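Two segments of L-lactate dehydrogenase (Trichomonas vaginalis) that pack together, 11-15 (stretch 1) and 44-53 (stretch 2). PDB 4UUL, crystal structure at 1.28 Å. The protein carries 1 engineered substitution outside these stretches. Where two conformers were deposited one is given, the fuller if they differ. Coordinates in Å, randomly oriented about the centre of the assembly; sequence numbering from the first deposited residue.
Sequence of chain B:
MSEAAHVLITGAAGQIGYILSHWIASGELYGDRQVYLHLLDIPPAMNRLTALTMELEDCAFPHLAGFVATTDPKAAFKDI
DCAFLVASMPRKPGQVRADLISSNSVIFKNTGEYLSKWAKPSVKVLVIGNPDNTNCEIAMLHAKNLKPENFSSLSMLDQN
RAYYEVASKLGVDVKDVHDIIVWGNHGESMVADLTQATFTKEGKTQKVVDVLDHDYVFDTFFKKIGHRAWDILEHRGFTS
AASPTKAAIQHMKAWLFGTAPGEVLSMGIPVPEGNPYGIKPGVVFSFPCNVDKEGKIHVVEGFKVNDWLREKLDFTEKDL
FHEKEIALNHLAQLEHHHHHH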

ATOM      1  N   GLY B  11       8.711   5.021  13.790  1.00 15.51           N
ATOM      2  CA  GLY B  11       7.720   3.971  14.055  1.00 15.23           C
ATOM      3  C   GLY B  11       7.596   2.987  12.906  1.00 15.40           C
ATOM      4  O   GLY B  11       6.520   2.462  12.624  1.00 16.51           O
ATOM      5  N   ALA B  12       8.710   2.748  12.215  1.00 14.19           N
ATOM      6  CA  ALA B  12       8.650   2.094  10.914  1.00 14.94           C
ATOM      7  C   ALA B  12       8.131   0.681  10.941  1.00 17.02           C
ATOM      8  O   ALA B  12       7.701   0.208   9.909  1.00 17.81           O
ATOM      9  CB  ALA B  12       9.985   2.182  10.203  1.00 15.62           C
ATOM     10  N   ALA B  13       8.204   0.021  12.085  1.00 16.42           N
ATOM     11  CA  ALA B  13       7.740  -1.355  12.201  1.00 18.37           C
ATOM     12  C   ALA B  13       6.234  -1.501  12.344  1.00 18.38           C
ATOM     13  O   ALA B  13       5.699  -2.594  12.293  1.00 22.87           O
ATOM     14  CB  ALA B  13       8.432  -2.031  13.352  1.00 20.91           C
ATOM     15  N   GLY B  14       5.534  -0.401  12.539  1.00 15.19           N
ATOM     16  CA  GLY B  14       4.105  -0.479  12.698  1.00 15.92           C
ATOM     17  C   GLY B  14       3.376  -0.613  11.395  1.00 16.81           C
ATOM     18  O   GLY B  14       3.981  -0.641  10.308  1.00 16.53           O
ATOM     19  N   GLN B  15       2.050  -0.644  11.466  1.00 18.67           N
ATOM     20  CA  GLN B  15       1.275  -0.856  10.239  1.00 20.10           C
ATOM     21  C   GLN B  15       1.394   0.300   9.241  1.00 15.75           C
ATOM     22  O   GLN B  15       1.459   0.073   8.043  1.00 17.12           O
ATOM     23  CB  GLN B  15      -0.175  -1.141  10.539  1.00 28.24           C
ATOM     24  CG  GLN B  15      -0.892  -1.601   9.288  1.00 38.83           C
ATOM     25  CD  GLN B  15      -0.182  -2.745   8.565  1.00 47.26           C
ATOM     26  OE1 GLN B  15       0.159  -2.624   7.403  1.00 52.30           O
ATOM     27  NE2 GLN B  15       0.055  -3.850   9.269  1.00 51.10           N
ATOM     28  N   PRO B  44      12.698  -3.325  20.799  1.00 26.95           N
ATOM     29  CA  PRO B  44      11.765  -4.461  20.781  1.00 27.55           C
ATOM     30  C   PRO B  44      11.078  -4.686  19.429  1.00 26.00           C
ATOM     31  O   PRO B  44      10.485  -5.759  19.201  1.00 28.33           O
ATOM     32  CB  PRO B  44      10.722  -4.093  21.850  1.00 31.21           C
ATOM     33  CG  PRO B  44      11.332  -3.010  22.673  1.00 32.23           C
ATOM     34  CD  PRO B  44      12.355  -2.326  21.835  1.00 28.64           C
ATOM     35  N   ALA B  45      11.109  -3.676  18.559  1.00 23.45           N
ATOM     36  CA  ALA B  45      10.428  -3.750  17.275  1.00 23.50           C
ATOM     37  C   ALA B  45      11.350  -4.200  16.172  1.00 24.09           C
ATOM     38  O   ALA B  45      10.925  -4.315  15.026  1.00 23.71           O
ATOM     39  CB  ALA B  45       9.864  -2.413  16.925  1.00 23.40           C
ATOM     40  N   MET B  46      12.607  -4.451  16.493  1.00 24.23           N
ATOM     41  CA  MET B  46      13.573  -4.634  15.419  1.00 24.45           C
ATOM     42  C   MET B  46      13.370  -5.917  14.617  1.00 23.56           C
ATOM     43  O   MET B  46      13.596  -5.910  13.420  1.00 23.18           O
ATOM     44  CB  MET B  46      15.014  -4.502  15.910  1.00 29.54           C
ATOM     45  CG  MET B  46      15.373  -3.041  16.196  1.00 36.40           C
ATOM     46  SD  MET B  46      15.023  -1.812  14.893  1.00 46.69           S
ATOM     47  CE  MET B  46      16.460  -2.043  13.855  1.00 48.47           C
ATOM     48  N   ASN B  47      12.905  -7.001  15.227  1.00 24.04           N
ATOM     49  CA  ASN B  47      12.570  -8.171  14.405  1.00 25.60           C
ATOM     50  C   ASN B  47      11.444  -7.876  13.388  1.00 23.63           C
ATOM     51  O   ASN B  47      11.545  -8.286  12.199  1.00 22.90           O
ATOM     52  CB  ASN B  47      12.218  -9.354  15.269  1.00 31.41           C
ATOM     53  CG  ASN B  47      13.440  -9.986  15.901  1.00 38.74           C
ATOM     54  OD1 ASN B  47      14.576  -9.761  15.467  1.00 38.85           O
ATOM     55  ND2 ASN B  47      13.218 -10.765  16.931  1.00 42.91           N
ATOM     56  N   ARG B  48      10.415  -7.138  13.818  1.00 22.20           N
ATOM     57  CA  ARG B  48       9.372  -6.764  12.883  1.00 22.94           C
ATOM     58  C   ARG B  48       9.925  -5.809  11.806  1.00 21.64           C
ATOM     59  O   ARG B  48       9.517  -5.833  10.641  1.00 21.77           O
ATOM     60  CB  ARG B  48       8.194  -6.162  13.639  1.00 26.96           C
ATOM     61  CG  ARG B  48       6.866  -6.369  12.929  1.00 39.40           C
ATOM     62  CD  ARG B  48       5.705  -5.882  13.726  1.00 48.64           C
ATOM     63  NE  ARG B  48       4.640  -5.403  12.852  1.00 53.78           N
ATOM     64  CZ  ARG B  48       3.772  -4.448  13.186  1.00 58.03           C
ATOM     65  NH1 ARG B  48       3.858  -3.853  14.376  1.00 58.94           N
ATOM     66  NH2 ARG B  48       2.837  -4.061  12.326  1.00 58.87           N
ATOM     67  N   LEU B  49      10.873  -4.962  12.185  1.00 19.96           N
ATOM     68  CA  LEU B  49      11.454  -4.090  11.189  1.00 20.69           C
ATOM     69  C   LEU B  49      12.278  -4.883  10.181  1.00 19.56           C
ATOM     70  O   LEU B  49      12.221  -4.604   8.968  1.00 20.46           O
ATOM     71  CB  LEU B  49      12.289  -2.979  11.839  1.00 24.74           C
ATOM     72  CG  LEU B  49      12.687  -1.864  10.878  1.00 25.05           C
ATOM     73  CD1 LEU B  49      11.519  -1.357  10.004  1.00 24.57           C
ATOM     74  CD2 LEU B  49      13.241  -0.752  11.706  1.00 28.94           C
ATOM     75  N   THR B  50      13.001  -5.901  10.652  1.00 19.48           N
ATOM     76  CA  THR B  50      13.735  -6.773   9.767  1.00 21.49           C
ATOM     77  C   THR B  50      12.764  -7.448   8.785  1.00 20.31           C
ATOM     78  O   THR B  50      13.048  -7.535   7.581  1.00 20.86           O
ATOM     79  CB  THR B  50      14.550  -7.785  10.538  1.00 23.15           C
ATOM     80  OG1 THR B  50      15.547  -7.084  11.291  1.00 26.70           O
ATOM     81  CG2 THR B  50      15.239  -8.770   9.594  1.00 26.93           C
ATOM     82  N   ALA B  51      11.623  -7.923   9.290  1.00 19.96           N
ATOM     83  CA  ALA B  51      10.616  -8.506   8.413  1.00 20.59           C
ATOM     84  C   ALA B  51      10.170  -7.519   7.336  1.00 18.24           C
ATOM     85  O   ALA B  51       9.993  -7.901   6.182  1.00 18.56           O
ATOM     86  CB  ALA B  51       9.408  -8.988   9.198  1.00 23.84           C
ATOM     87  N   LEU B  52       9.949  -6.262   7.702  0.85 18.78           N
ATOM     88  CA  LEU B  52       9.576  -5.225   6.724  0.85 17.76           C
ATOM     89  C   LEU B  52      10.642  -5.124   5.642  0.85 16.90           C
ATOM     90  O   LEU B  52      10.343  -5.110   4.468  0.85 17.71           O
ATOM     91  CB  LEU B  52       9.310  -3.853   7.388  0.85 19.11           C
ATOM     92  CG  LEU B  52       9.456  -2.648   6.429  0.85 19.37           C
ATOM     93  CD1 LEU B  52       8.406  -2.725   5.402  0.85 21.76           C
ATOM     94  CD2 LEU B  52       9.304  -1.350   7.221  0.85 22.25           C
ATOM     95  N   THR B  53      11.903  -5.021   6.050  1.00 17.27           N
ATOM     96  CA  THR B  53      12.945  -4.843   5.057  1.00 18.35           C
ATOM     97  C   THR B  53      13.067  -6.050   4.149  1.00 17.40           C
ATOM     98  O   THR B  53      13.389  -5.906   2.963  1.00 16.15           O
ATOM     99  CB  THR B  53      14.297  -4.442   5.633  1.00 19.78           C
ATOM    100  OG1 THR B  53      14.823  -5.490   6.424  1.00 21.54           O
ATOM    101  CG2 THR B  53      14.165  -3.167   6.458  1.00 21.60           C
TER
HETATM  102  O   HOH W   1       6.968  -4.718   9.908  1.00 29.27           O

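Close packing between a tight turn and a helix usually depends on small side chains, and the contact between residues 11-15 and 44-53 of this lactate dehydrogenase is a compact example. At its centre lies Ala13. Its CA stands 4.7 Å from the CA of Leu49, a separation that leaves little room between the two backbones, and its methyl group points toward the helical stretch. There Ala13 CB meets a surface made partly of side chain and partly of backbone: it lies 3.9 Å from Ala45 CB, 4.3 Å from Leu49 CB and 3.8 Å from Ala45 O. The carbonyl is already engaged, because Leu49 N donates a hydrogen bond to Ala45 O at 2.9 Å. The methyl therefore rests against backbone whose polar groups are paired with one another and asks nothing further of them. Ala13 is buried and has more of its surface covered by the partner stretch than any other residue in the contact; alanine suits the place by being apolar and short enough for such an approach.

Beside it, Ala12 extends the apolar patch. Its CB also points toward the helix and touches Leu49 CD1 at 3.9 Å. Leu49 shows how a side chain can reach a contact that its CA-to-CB bond does not face: that bond runs sideways, but with chi1 t and chi2 p the end of the side chain comes nearer to the turn. One helical turn further on, Leu52 points toward the turn and brings CD2 to 3.5 Å from Ala12 O, so that a leucine methyl packs against the peptide backbone. Both leucines are buried.

Stretch 1 presents the two alanines from a tight turn. Gly11 to Gly14 form a type I beta turn, closed by a hydrogen bond from Gly14 N to Gly11 O at 3.0 Å, and the two alanines occupy its central positions. Gly11, outside the contact, has a positive phi of 58°, which favours glycine. Gly14 is the N-cap residue of the helix that follows.

Toward the polar edge, Arg48 takes over. Its CA-to-CB bond points toward stretch 1, and its long side chain, with chi1 and chi2 both t, carries the guanidinium across Ala13 and Gly14. Ala13 O and Gly14 N lie over one face of the group, while Arg48 NH2 comes within 3.6 Å of Gln15 N. Proximity should not be mistaken for hydrogen bonding here: Ala13 O is 3.1 Å from Arg48 NE, but the angle is poor, and no direct hydrogen bond joins the stretches. Water 1 supplies a polar link instead, donating to Arg48 O at 2.9 Å and, weakly, to Ala13 O at 3.4 Å. In all, 309 Å² is buried, counting both sides, by a contact that relies on apolar fit at its centre and a covering arginine at its margin.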